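PDB 2DXQ: acetyltransferase from Agrobacterium tumefaciens, which is a GNAT-family enzyme that probably transfers an acetyl group from acetyl-CoA to an acceptor not yet identified. Local coordinates for residues A[21-24]-A[25-28]. Numbering follows the deposited sequence.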
loop_
_atom_site.group_PDB
_atom_site.type_symbol
_atom_site.label_atom_id
_atom_site.label_comp_id
_atom_site.label_asym_id
_atom_site.label_seq_id
_atom_site.Cartn_x
_atom_site.Cartn_y
_atom_site.Cartn_z
ATOM N N GLU A 21 12.325 -18.707 1.222
ATOM C CA GLU A 21 13.600 -18.697 0.495
ATOM C C GLU A 21 13.752 -17.474 -0.401
ATOM O O GLU A 21 14.822 -16.854 -0.452
ATOM C CB GLU A 21 13.775 -19.997 -0.294
ATOM C CG GLU A 21 13.802 -21.220 0.617
ATOM C CD GLU A 21 14.184 -22.505 -0.090
ATOM O OE1 GLU A 21 14.512 -22.467 -1.296
ATOM O OE2 GLU A 21 14.165 -23.561 0.584
ATOM N N LEU A 22 12.674 -17.105 -1.086
ATOM C CA LEU A 22 12.684 -15.899 -1.917
ATOM C C LEU A 22 12.898 -14.644 -1.079
ATOM O O LEU A 22 13.677 -13.782 -1.442
ATOM C CB LEU A 22 11.392 -15.788 -2.736
ATOM C CG LEU A 22 11.243 -16.801 -3.878
ATOM C CD1 LEU A 22 9.844 -16.710 -4.485
ATOM C CD2 LEU A 22 12.313 -16.540 -4.961
ATOM N N TYR A 23 12.219 -14.550 0.060
ATOM C CA TYR A 23 12.344 -13.359 0.895
ATOM C C TYR A 23 13.714 -13.271 1.568
ATOM O O TYR A 23 14.180 -12.185 1.888
ATOM C CB TYR A 23 11.212 -13.307 1.922
ATOM C CG TYR A 23 9.823 -13.152 1.329
ATOM C CD1 TYR A 23 9.601 -12.378 0.184
ATOM C CD2 TYR A 23 8.734 -13.748 1.936
ATOM C CE1 TYR A 23 8.332 -12.228 -0.342
ATOM C CE2 TYR A 23 7.452 -13.595 1.439
ATOM C CZ TYR A 23 7.254 -12.840 0.294
ATOM O OH TYR A 23 5.985 -12.692 -0.195
ATOM N N GLN A 24 14.378 -14.409 1.735
ATOM C CA GLN A 24 15.773 -14.419 2.179
ATOM C C GLN A 24 16.720 -13.884 1.098
ATOM O O GLN A 24 17.712 -13.208 1.409
ATOM C CB GLN A 24 16.163 -15.819 2.675
ATOM C CG GLN A 24 15.502 -16.088 4.044
ATOM C CD GLN A 24 15.235 -17.548 4.366
ATOM O OE1 GLN A 24 15.889 -18.446 3.828
ATOM N NE2 GLN A 24 14.273 -17.793 5.281
ATOM N N VAL A 25 16.398 -14.162 -0.166
ATOM C CA VAL A 25 17.115 -13.551 -1.301
ATOM C C VAL A 25 16.917 -12.043 -1.334
ATOM O O VAL A 25 17.886 -11.274 -1.505
ATOM C CB VAL A 25 16.689 -14.189 -2.659
ATOM C CG1 VAL A 25 17.254 -13.393 -3.849
ATOM C CG2 VAL A 25 17.140 -15.646 -2.715
ATOM N N LEU A 26 15.666 -11.622 -1.167
ATOM C CA LEU A 26 15.305 -10.213 -1.148
ATOM C C LEU A 26 16.143 -9.450 -0.119
ATOM O O LEU A 26 16.784 -8.448 -0.461
ATOM C CB LEU A 26 13.807 -10.039 -0.879
ATOM C CG LEU A 26 13.228 -8.614 -0.846
ATOM C CD1 LEU A 26 13.499 -7.904 -2.175
ATOM C CD2 LEU A 26 11.729 -8.671 -0.539
ATOM N N ASN A 27 16.137 -9.942 1.125
ATOM C CA ASN A 27 16.810 -9.278 2.237
ATOM C C ASN A 27 17.785 -10.245 2.911
ATOM O O ASN A 27 17.428 -10.897 3.895
ATOM C CB ASN A 27 15.787 -8.761 3.264
ATOM C CG ASN A 27 14.761 -7.783 2.679
ATOM O OD1 ASN A 27 15.067 -6.948 1.833
ATOM N ND2 ASN A 27 13.536 -7.873 3.163
ATOM N N PRO A 28 19.019 -10.363 2.379
ATOM C CA PRO A 28 19.977 -11.343 2.931
ATOM C C PRO A 28 20.357 -11.167 4.410
ATOM O O PRO A 28 20.834 -12.121 5.025
ATOM C CB PRO A 28 21.206 -11.220 2.015
ATOM C CG PRO A 28 21.031 -9.960 1.250
ATOM C CD PRO A 28 19.568 -9.626 1.219
#
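Leu22 O takes the amide N-H of Leu26 in the shortest hydrogen bond of this turn, 2.9 Å from Leu26 N to Leu22 O, with 161° at the hydrogen. On either side of it run two longer i to i+4 bonds of the same kind: Val25 N gives to Glu21 O, and Asn27 N reaches Tyr23 O at 3.1 Å. That is where the series stops. Asn27 leaves helical angles, and residue 28 is a proline with no N-H to offer; Gln24 O has a CA-H...O contact with Pro28, 3.3 Å from Pro28 CA.

With CG2 of Val25 set beside its own backbone N (chi1 170° for CG1), that methyl leans back to 3.5 Å from Glu21 O. Leu26 CD2 lies 4.3 Å from Tyr23 CD1, set obliquely to the ring. Leu22 and Tyr23 continue inward onto strands 61-71 and 81-88, while Thr75 of the second subunit packs on both Tyr23 and Leu26. Past the last turn, Asn27 ND2 is hydrogen-bonded to Asp30 OD2, and the Asn27 side chain also lies near a phosphate ion, probably from the crystallisation liquor. This is a helix C-terminus in which Asn27 turns extended and proline follows it, the Pro C-cap pattern with proline at C', here closing helix 16-26, the first helix of the GNAT fold, against the central sheet.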